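Endoglucanase (Clostridium thermocellum, PDB 2YIK) is a family 9 glycoside hydrolase that probably cleaves the internal beta-1,4 bonds of cellulose, with bound zinc and calcium ions. Local coordinates at residues 114-119 with 124-129; 49-54 with 155-160; 205-210 with 268-273. All coordinates share one frame; numbering follows the deposited sequence.

Contact 1. Residues 114-119 with 124-129. With ZN (zinc ion), chain E.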
loop_
_atom_site.group_PDB
_atom_site.type_symbol
_atom_site.label_atom_id
_atom_site.label_comp_id
_atom_site.label_asym_id
_atom_site.label_seq_id
_atom_site.Cartn_x
_atom_site.Cartn_y
_atom_site.Cartn_z
ATOM N N PHE A 114 -4.072 -5.284 -8.647
ATOM C CA PHE A 114 -2.700 -5.738 -8.830
ATOM C C PHE A 114 -2.373 -7.074 -8.180
ATOM O O PHE A 114 -2.922 -7.398 -7.128
ATOM C CB PHE A 114 -1.754 -4.683 -8.242
ATOM C CG PHE A 114 -1.904 -3.312 -8.853
ATOM C CD1 PHE A 114 -2.967 -2.488 -8.498
ATOM C CD2 PHE A 114 -0.973 -2.844 -9.777
ATOM C CE1 PHE A 114 -3.101 -1.215 -9.054
ATOM C CE2 PHE A 114 -1.094 -1.573 -10.342
ATOM C CZ PHE A 114 -2.160 -0.755 -9.979
ATOM N N HIS A 115 -1.481 -7.839 -8.818
ATOM C CA HIS A 115 -1.014 -9.113 -8.270
ATOM C C HIS A 115 -0.275 -8.667 -7.028
ATOM O O HIS A 115 0.261 -7.568 -6.966
ATOM C CB HIS A 115 -0.019 -9.799 -9.199
ATOM C CG HIS A 115 -0.578 -10.143 -10.534
ATOM N ND1 HIS A 115 0.123 -9.931 -11.703
ATOM C CD2 HIS A 115 -1.753 -10.705 -10.898
ATOM C CE1 HIS A 115 -0.597 -10.346 -12.726
ATOM N NE2 HIS A 115 -1.742 -10.822 -12.265
ATOM N N ASP A 116 -0.180 -9.522 -6.040
ATOM C CA ASP A 116 0.441 -9.070 -4.809
ATOM C C ASP A 116 1.940 -8.918 -4.760
ATOM O O ASP A 116 2.472 -7.846 -4.392
ATOM C CB ASP A 116 0.080 -10.003 -3.672
ATOM C CG ASP A 116 0.727 -9.594 -2.330
ATOM O OD1 ASP A 116 0.283 -8.585 -1.730
ATOM O OD2 ASP A 116 1.667 -10.285 -1.874
ATOM N N ALA A 117 2.660 -9.922 -5.217
ATOM C CA ALA A 117 4.073 -9.892 -5.074
ATOM C C ALA A 117 4.758 -10.381 -6.362
ATOM O O ALA A 117 4.878 -9.575 -7.292
ATOM C CB ALA A 117 4.385 -10.840 -3.862
ATOM N N GLY A 118 5.368 -11.579 -6.387
ATOM C CA GLY A 118 6.010 -12.083 -7.599
ATOM C C GLY A 118 5.022 -13.145 -8.100
ATOM O O GLY A 118 5.202 -13.768 -9.166
ATOM N N ASP A 119 3.994 -13.378 -7.257
ATOM C CA ASP A 119 2.872 -14.347 -7.448
ATOM C C ASP A 119 1.696 -13.623 -8.140
ATOM O O ASP A 119 1.884 -12.482 -8.596
ATOM C CB ASP A 119 2.457 -15.006 -6.082
ATOM C CG ASP A 119 1.848 -14.013 -5.050
ATOM O OD1 ASP A 119 2.039 -12.763 -5.093
ATOM O OD2 ASP A 119 1.138 -14.539 -4.183
ATOM N N GLY A 124 -6.243 -8.773 -0.031
ATOM C CA GLY A 124 -6.824 -7.506 0.377
ATOM C C GLY A 124 -6.084 -6.577 1.321
ATOM O O GLY A 124 -6.048 -5.366 1.083
ATOM N N LEU A 125 -5.506 -7.113 2.390
ATOM C CA LEU A 125 -4.809 -6.264 3.342
ATOM C C LEU A 125 -3.632 -5.532 2.705
ATOM O O LEU A 125 -3.555 -4.312 2.793
ATOM C CB LEU A 125 -4.359 -7.067 4.572
ATOM C CG LEU A 125 -3.943 -6.261 5.812
ATOM C CD1 LEU A 125 -4.912 -5.104 6.040
ATOM C CD2 LEU A 125 -3.912 -7.184 7.027
ATOM N N PRO A 126 -2.695 -6.256 2.065
ATOM C CA PRO A 126 -1.595 -5.488 1.466
ATOM C C PRO A 126 -2.016 -4.708 0.205
ATOM O O PRO A 126 -1.390 -3.705 -0.143
ATOM C CB PRO A 126 -0.537 -6.552 1.178
ATOM C CG PRO A 126 -1.355 -7.801 0.936
ATOM C CD PRO A 126 -2.441 -7.709 1.993
ATOM N N GLU A 127 -3.064 -5.160 -0.484
ATOM C CA GLU A 127 -3.533 -4.450 -1.681
ATOM C C GLU A 127 -3.972 -3.042 -1.238
ATOM O O GLU A 127 -3.597 -2.033 -1.847
ATOM C CB GLU A 127 -4.719 -5.191 -2.320
ATOM C CG GLU A 127 -5.241 -4.602 -3.639
ATOM C CD GLU A 127 -4.502 -5.121 -4.875
ATOM O OE1 GLU A 127 -3.870 -6.190 -4.792
ATOM O OE2 GLU A 127 -4.569 -4.469 -5.939
ATOM N N ALA A 128 -4.760 -2.981 -0.168
ATOM C CA ALA A 128 -5.232 -1.706 0.361
ATOM C C ALA A 128 -4.073 -0.898 0.951
ATOM O O ALA A 128 -4.044 0.322 0.837
ATOM C CB ALA A 128 -6.313 -1.937 1.423
ATOM N N TYR A 129 -3.119 -1.580 1.584
ATOM C CA TYR A 129 -1.978 -0.879 2.161
ATOM C C TYR A 129 -1.169 -0.172 1.081
ATOM O O TYR A 129 -0.760 0.972 1.258
ATOM C CB TYR A 129 -1.055 -1.839 2.919
ATOM C CG TYR A 129 0.301 -1.237 3.226
ATOM C CD1 TYR A 129 1.353 -1.325 2.306
ATOM C CD2 TYR A 129 0.519 -0.520 4.405
ATOM C CE1 TYR A 129 2.583 -0.714 2.550
ATOM C CE2 TYR A 129 1.745 0.098 4.660
ATOM C CZ TYR A 129 2.775 -0.001 3.725
ATOM O OH TYR A 129 3.973 0.625 3.962
HETATM ZN ZN ZN E . -3.704 -11.120 -13.327
#
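The carboxylate of E127 lies against the backbone of F114: OE2 accepts a hydrogen bond from N, and OE1 lies close to O. F114 N donates to E127 OE2 at 2.9 Å, and the bond, bent to 149° at the hydrogen, uses the syn lone pair, on the side of the other oxygen. E127 OE1 meanwhile stands 2.8 Å from F114 O. The same OE2 lies in the plane of the F114 ring at its edge, 3.6 Å from CD1, with ring and carboxylate planes 33° apart. Beside this pair, D116 OD1 comes up against the proline ring of P126, 3.2 Å from CG, and the two side chains run nearly perpendicular.

E127 reaches F114 because CG leaves the helix anti to the backbone N (chi1 -176°) and the chain then bends at chi2. F161, Y164 and F165 of helix 151-167 pack against it. The other oxygen of D116, OD2, is hydrogen-bonded to Y273. Next along the loop, H115 turns away from the helix and binds zinc through NE2, completing the site with C56, C72 and H73. A tight turn follows, in which A117 N donates to D119 OD1 at 2.9 Å. Residues 116-119 spell D-A-G-D, a sequence signature of the active-site region in family 9 cellulases, and the D116 side chain is about 10 Å from that of H451, the predicted active-site residue.

Two oxygens as close as E127 OE1 and F114 O suggest that the buried E127 carries a proton, although the geometry does not prove it. The acid thus fastens the residue before the zinc ligand to the start of helix 124-140.

Contact 2. Residues 49-54 with 155-160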
loop_
_atom_site.group_PDB
_atom_site.type_symbol
_atom_site.label_atom_id
_atom_site.label_comp_id
_atom_site.label_asym_id
_atom_site.label_seq_id
_atom_site.Cartn_x
_atom_site.Cartn_y
_atom_site.Cartn_z
ATOM N N PHE A 49 6.876 1.823 -11.965
ATOM C CA PHE A 49 6.783 0.787 -12.983
ATOM C C PHE A 49 6.563 -0.611 -12.441
ATOM O O PHE A 49 6.128 -1.493 -13.178
ATOM C CB PHE A 49 8.008 0.829 -13.892
ATOM C CG PHE A 49 7.923 1.899 -14.927
ATOM C CD1 PHE A 49 7.316 1.653 -16.157
ATOM C CD2 PHE A 49 8.383 3.178 -14.649
ATOM C CE1 PHE A 49 7.162 2.679 -17.091
ATOM C CE2 PHE A 49 8.237 4.203 -15.566
ATOM C CZ PHE A 49 7.627 3.955 -16.793
ATOM N N PHE A 50 6.847 -0.821 -11.160
ATOM C CA PHE A 50 6.615 -2.140 -10.589
ATOM C C PHE A 50 5.119 -2.391 -10.603
ATOM O O PHE A 50 4.670 -3.517 -10.792
ATOM C CB PHE A 50 7.096 -2.243 -9.141
ATOM C CG PHE A 50 6.743 -3.563 -8.505
ATOM C CD1 PHE A 50 7.430 -4.720 -8.849
ATOM C CD2 PHE A 50 5.696 -3.654 -7.587
ATOM C CE1 PHE A 50 7.054 -5.953 -8.324
ATOM C CE2 PHE A 50 5.313 -4.878 -7.059
ATOM C CZ PHE A 50 6.003 -6.029 -7.413
ATOM N N TYR A 51 4.344 -1.335 -10.406
ATOM C CA TYR A 51 2.904 -1.489 -10.391
ATOM C C TYR A 51 2.388 -1.866 -11.773
ATOM O O TYR A 51 1.478 -2.686 -11.889
ATOM C CB TYR A 51 2.262 -0.217 -9.839
ATOM C CG TYR A 51 2.591 -0.062 -8.371
ATOM C CD1 TYR A 51 2.058 -0.941 -7.425
ATOM C CD2 TYR A 51 3.514 0.891 -7.939
ATOM C CE1 TYR A 51 2.443 -0.880 -6.082
ATOM C CE2 TYR A 51 3.908 0.961 -6.602
ATOM C CZ TYR A 51 3.373 0.070 -5.678
ATOM O OH TYR A 51 3.795 0.101 -4.369
ATOM N N ASP A 52 2.986 -1.302 -12.819
ATOM C CA ASP A 52 2.567 -1.648 -14.172
ATOM C C ASP A 52 2.811 -3.134 -14.411
ATOM O O ASP A 52 2.043 -3.793 -15.114
ATOM C CB ASP A 52 3.347 -0.846 -15.216
ATOM C CG ASP A 52 3.101 0.642 -15.113
ATOM O OD1 ASP A 52 3.316 1.198 -14.015
ATOM O OD2 ASP A 52 2.697 1.253 -16.129
ATOM N N ALA A 53 3.881 -3.660 -13.817
ATOM C CA ALA A 53 4.230 -5.065 -13.984
ATOM C C ALA A 53 3.285 -6.006 -13.257
ATOM O O ALA A 53 3.232 -7.194 -13.574
ATOM C CB ALA A 53 5.664 -5.307 -13.521
ATOM N N ASN A 54 2.544 -5.484 -12.282
ATOM C CA ASN A 54 1.609 -6.307 -11.520
ATOM C C ASN A 54 0.133 -6.054 -11.807
ATOM O O ASN A 54 -0.727 -6.626 -11.140
ATOM C CB ASN A 54 1.844 -6.157 -10.006
ATOM C CG ASN A 54 3.002 -7.007 -9.495
ATOM O OD1 ASN A 54 3.007 -7.447 -8.341
ATOM N ND2 ASN A 54 3.994 -7.223 -10.344
ATOM N N GLU A 155 -1.505 8.774 -10.904
ATOM C CA GLU A 155 -2.956 8.756 -10.945
ATOM C C GLU A 155 -3.503 7.518 -11.661
ATOM O O GLU A 155 -4.536 6.978 -11.263
ATOM C CB GLU A 155 -3.478 10.058 -11.563
ATOM C CG GLU A 155 -3.158 11.274 -10.683
ATOM C CD GLU A 155 -3.832 12.550 -11.151
ATOM O OE1 GLU A 155 -4.516 12.507 -12.188
ATOM O OE2 GLU A 155 -3.675 13.598 -10.481
ATOM N N VAL A 156 -2.803 7.043 -12.690
ATOM C CA VAL A 156 -3.259 5.851 -13.398
ATOM C C VAL A 156 -3.194 4.637 -12.470
ATOM O O VAL A 156 -4.100 3.791 -12.465
ATOM C CB VAL A 156 -2.410 5.574 -14.660
ATOM C CG1 VAL A 156 -2.772 4.219 -15.248
ATOM C CG2 VAL A 156 -2.654 6.673 -15.696
ATOM N N ILE A 157 -2.123 4.555 -11.685
ATOM C CA ILE A 157 -1.954 3.449 -10.749
ATOM C C ILE A 157 -2.994 3.542 -9.630
ATOM O O ILE A 157 -3.622 2.545 -9.295
ATOM C CB ILE A 157 -0.530 3.432 -10.112
ATOM C CG1 ILE A 157 0.498 2.887 -11.103
ATOM C CG2 ILE A 157 -0.518 2.533 -8.889
ATOM C CD1 ILE A 157 0.457 3.561 -12.450
ATOM N N LEU A 158 -3.184 4.736 -9.069
ATOM C CA LEU A 158 -4.153 4.913 -7.990
ATOM C C LEU A 158 -5.594 4.663 -8.434
ATOM O O LEU A 158 -6.407 4.167 -7.655
ATOM C CB LEU A 158 -4.003 6.301 -7.370
ATOM C CG LEU A 158 -2.682 6.468 -6.604
ATOM C CD1 LEU A 158 -2.412 7.925 -6.324
ATOM C CD2 LEU A 158 -2.738 5.662 -5.304
ATOM N N ARG A 159 -5.911 5.002 -9.682
ATOM C CA ARG A 159 -7.250 4.758 -10.207
ATOM C C ARG A 159 -7.444 3.257 -10.383
ATOM O O ARG A 159 -8.520 2.725 -10.107
ATOM C CB ARG A 159 -7.454 5.449 -11.560
ATOM C CG ARG A 159 -7.797 6.927 -11.475
ATOM C CD ARG A 159 -7.826 7.548 -12.871
ATOM N NE ARG A 159 -8.163 8.973 -12.860
ATOM C CZ ARG A 159 -9.402 9.455 -12.788
ATOM N NH1 ARG A 159 -10.443 8.630 -12.721
ATOM N NH2 ARG A 159 -9.599 10.765 -12.796
ATOM N N TYR A 160 -6.398 2.570 -10.835
ATOM C CA TYR A 160 -6.498 1.134 -11.035
ATOM C C TYR A 160 -6.714 0.404 -9.708
ATOM O O TYR A 160 -7.456 -0.580 -9.661
ATOM C CB TYR A 160 -5.250 0.594 -11.741
ATOM C CG TYR A 160 -5.535 -0.612 -12.622
ATOM C CD1 TYR A 160 -6.243 -0.472 -13.820
ATOM C CD2 TYR A 160 -5.108 -1.889 -12.254
ATOM C CE1 TYR A 160 -6.520 -1.569 -14.629
ATOM C CE2 TYR A 160 -5.376 -2.996 -13.058
ATOM C CZ TYR A 160 -6.086 -2.830 -14.243
ATOM O OH TYR A 160 -6.373 -3.919 -15.037
#
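Y51 and I157 mark the closest approach of the two backbones, their CA atoms 6.9 Å apart, where the short, weakly bonded helix 49-54 meets the middle of helix 151-167. No hydrogen bond passes between the segments; the junction is built on one forked isoleucine.

I157 points its side chain at the other helix and divides it between two neighbours. CG1 touches Y51 CB at 3.8 Å, and CG2 lies 4.0 Å from that same CB, so the fork straddles the first carbon of the tyrosine side chain. CG2 also approaches the base of the ring, obliquely, at Y51 CG. The CG1 branch continues past Y51: with chi2 at 51°, its terminal CD1 turns to D52 and comes within 4.0 Å of OD1. Y51 and D52 each cross the isoleucine at about a right angle.

Y51 starts out facing helix 151-167, but its ring then leads away, and the hydroxyl ends in a hydrogen bond with I499 O. D52 has its firm polar partner outside the pair too, since OD2 accepts from L65 N. What meets the isoleucine is the tyrosine's CB and ring base and one carboxylate oxygen of D52.

The layer is closed in by other helices of the alpha-helical barrel found in family 9 enzymes. Y51 also packs on N502 and A503 of helix 499-516 and on V134 of helix 124-140, while L158 meets V134 from the second segment. One turn beyond I157, Y160 hydrogen-bonds to the carbonyl of the zinc ligand C56, just past the end of helix 49-54.

Contact 3. Residues 205-210 with 268-273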
loop_
_atom_site.group_PDB
_atom_site.type_symbol
_atom_site.label_atom_id
_atom_site.label_comp_id
_atom_site.label_asym_id
_atom_site.label_seq_id
_atom_site.Cartn_x
_atom_site.Cartn_y
_atom_site.Cartn_z
ATOM N N ARG A 205 -10.520 -18.438 -6.529
ATOM C CA ARG A 205 -11.692 -18.204 -5.707
ATOM C C ARG A 205 -11.811 -16.737 -5.306
ATOM O O ARG A 205 -10.804 -16.036 -5.154
ATOM C CB ARG A 205 -11.624 -19.074 -4.448
ATOM C CG ARG A 205 -12.945 -19.209 -3.721
ATOM C CD ARG A 205 -12.838 -20.149 -2.536
ATOM N NE ARG A 205 -14.164 -20.520 -2.048
ATOM C CZ ARG A 205 -14.413 -21.009 -0.839
ATOM N NH1 ARG A 205 -13.424 -21.192 0.028
ATOM N NH2 ARG A 205 -15.655 -21.304 -0.497
ATOM N N GLY A 206 -13.050 -16.277 -5.164
ATOM C CA GLY A 206 -13.291 -14.913 -4.740
ATOM C C GLY A 206 -13.671 -14.985 -3.270
ATOM O O GLY A 206 -14.574 -15.735 -2.903
ATOM N N TRP A 207 -12.981 -14.238 -2.416
ATOM C CA TRP A 207 -13.292 -14.267 -0.992
ATOM C C TRP A 207 -13.957 -12.939 -0.636
ATOM O O TRP A 207 -13.475 -11.859 -1.001
ATOM C CB TRP A 207 -12.016 -14.521 -0.171
ATOM C CG TRP A 207 -11.167 -15.677 -0.704
ATOM C CD1 TRP A 207 -10.420 -15.681 -1.847
ATOM C CD2 TRP A 207 -10.973 -16.970 -0.100
ATOM N NE1 TRP A 207 -9.771 -16.884 -1.993
ATOM C CE2 TRP A 207 -10.090 -17.693 -0.937
ATOM C CE3 TRP A 207 -11.456 -17.583 1.061
ATOM C CZ2 TRP A 207 -9.680 -19.003 -0.644
ATOM C CZ3 TRP A 207 -11.045 -18.890 1.353
ATOM C CH2 TRP A 207 -10.165 -19.581 0.500
ATOM N N PHE A 208 -15.078 -13.033 0.073
ATOM C CA PHE A 208 -15.873 -11.863 0.413
ATOM C C PHE A 208 -16.101 -11.632 1.893
ATOM O O PHE A 208 -16.272 -12.582 2.652
ATOM C CB PHE A 208 -17.264 -11.969 -0.238
ATOM C CG PHE A 208 -17.247 -12.018 -1.743
ATOM C CD1 PHE A 208 -16.701 -13.104 -2.419
ATOM C CD2 PHE A 208 -17.798 -10.976 -2.488
ATOM C CE1 PHE A 208 -16.697 -13.151 -3.809
ATOM C CE2 PHE A 208 -17.797 -11.017 -3.878
ATOM C CZ PHE A 208 -17.248 -12.104 -4.539
ATOM N N ILE A 209 -16.108 -10.362 2.297
ATOM C CA ILE A 209 -16.411 -10.017 3.682
ATOM C C ILE A 209 -17.905 -9.711 3.659
ATOM O O ILE A 209 -18.412 -9.041 2.755
ATOM C CB ILE A 209 -15.650 -8.772 4.201
ATOM C CG1 ILE A 209 -14.191 -9.130 4.468
ATOM C CG2 ILE A 209 -16.267 -8.286 5.518
ATOM C CD1 ILE A 209 -13.234 -8.447 3.545
ATOM N N THR A 210 -18.587 -10.203 4.679
ATOM C CA THR A 210 -20.024 -10.089 4.826
ATOM C C THR A 210 -20.304 -9.663 6.273
ATOM O O THR A 210 -19.407 -9.719 7.112
ATOM C CB THR A 210 -20.608 -11.488 4.495
ATOM O OG1 THR A 210 -21.089 -11.501 3.147
ATOM C CG2 THR A 210 -21.659 -11.893 5.455
ATOM N N GLY A 268 -9.364 -16.851 3.643
ATOM C CA GLY A 268 -8.559 -16.279 2.565
ATOM C C GLY A 268 -7.080 -15.981 2.666
ATOM O O GLY A 268 -6.331 -16.521 1.806
ATOM N N PRO A 269 -6.545 -15.371 3.725
ATOM C CA PRO A 269 -5.122 -15.236 3.454
ATOM C C PRO A 269 -4.129 -16.230 3.981
ATOM O O PRO A 269 -2.892 -16.154 3.569
ATOM C CB PRO A 269 -4.831 -13.872 3.969
ATOM C CG PRO A 269 -5.709 -13.699 5.185
ATOM C CD PRO A 269 -6.978 -14.604 4.904
ATOM N N LYS A 270 -4.713 -17.252 4.651
ATOM C CA LYS A 270 -4.204 -18.274 5.551
ATOM C C LYS A 270 -2.799 -17.926 5.998
ATOM O O LYS A 270 -2.805 -17.200 7.051
ATOM C CB LYS A 270 -4.480 -19.836 5.134
ATOM C CG LYS A 270 -5.460 -20.065 3.975
ATOM C CD LYS A 270 -4.727 -20.960 2.992
ATOM C CE LYS A 270 -5.608 -21.269 1.798
ATOM N NZ LYS A 270 -6.995 -21.627 2.190
ATOM N N GLY A 271 -1.644 -18.462 5.554
ATOM C CA GLY A 271 -0.509 -17.999 6.273
ATOM C C GLY A 271 0.271 -16.924 5.556
ATOM O O GLY A 271 1.341 -16.503 6.018
ATOM N N TYR A 272 -0.260 -16.447 4.440
ATOM C CA TYR A 272 0.426 -15.457 3.625
ATOM C C TYR A 272 0.390 -14.048 4.192
ATOM O O TYR A 272 1.393 -13.333 4.156
ATOM C CB TYR A 272 -0.154 -15.509 2.209
ATOM C CG TYR A 272 -0.116 -16.906 1.636
ATOM C CD1 TYR A 272 1.092 -17.483 1.246
ATOM C CD2 TYR A 272 -1.271 -17.690 1.571
ATOM C CE1 TYR A 272 1.160 -18.805 0.814
ATOM C CE2 TYR A 272 -1.217 -19.015 1.140
ATOM C CZ TYR A 272 0.006 -19.566 0.766
ATOM O OH TYR A 272 0.087 -20.881 0.361
ATOM N N TYR A 273 -0.766 -13.657 4.716
ATOM C CA TYR A 273 -0.929 -12.340 5.316
ATOM C C TYR A 273 -1.753 -12.439 6.593
ATOM O O TYR A 273 -2.961 -12.197 6.596
ATOM C CB TYR A 273 -1.572 -11.366 4.318
ATOM C CG TYR A 273 -0.593 -10.890 3.268
ATOM C CD1 TYR A 273 0.340 -9.889 3.556
ATOM C CD2 TYR A 273 -0.538 -11.500 2.017
ATOM C CE1 TYR A 273 1.313 -9.516 2.624
ATOM C CE2 TYR A 273 0.429 -11.138 1.080
ATOM C CZ TYR A 273 1.352 -10.146 1.390
ATOM O OH TYR A 273 2.315 -9.809 0.466
#
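This is a CH-pi contact between the indole of W207, on strand 206-209, and the glycine backbone of G268, in the long loop between helices 238-257 and 279-293. G268 CA stands 3.7 Å from the centroid of the six-membered ring and 19° off the ring normal, so the CA lies over one face, offset toward the rim of the indole. Its N lies above the outer edge of the same ring, 3.4 Å from W207 CE3. With no side chain in between, the loop backbone settles directly on the indole; at the backbone angles of G268 a side chain would be jammed against the carbonyl O of the preceding residue. On the opposite face R205 CD, from the residue just before the strand, packs toward the rim, leaving the indole sandwiched.

Beside the glycine, K270 brings NZ obliquely to 4.1 Å from W207 CH2, on a chain bent at chi2 and chi4. NZ also makes long, weak ion pairs with D186 and D188, and the nearly eclipsed first torsion (chi1 -11°) advises caution about its exact place.

W207 NE1 donates to G185 O, which helps to fix the rotation of the ring. The strand carrying it pairs antiparallel with strand 177-184, and there the side-chain NE2 of Q183 donates to G268 O, so sheet and loop are joined twice. Behind them, I209 leans on I218 and I219 of helix 216-233.

From the N terminus, helix 49-54 comes first and waits about a hundred residues for helix 151-167 to close contact 2. Within that span the chain makes the much shorter closure of contact 1, joining the loop 114-119 to the start of helix 124-140. The two are in touch: H115 N lies 2.7 Å from N54 O, a probable hydrogen bond between the zinc-binding loop and the end of helix 49-54. Contact 3 opens afterwards, tying strand 206-209 to the loop 268-273. It reaches back to contact 1 through Y273, which packs against P126 and is probably hydrogen-bonded to D116. Contacts 2 and 3 do not meet, their centres about 23 Å apart, and contact 1 bridges them.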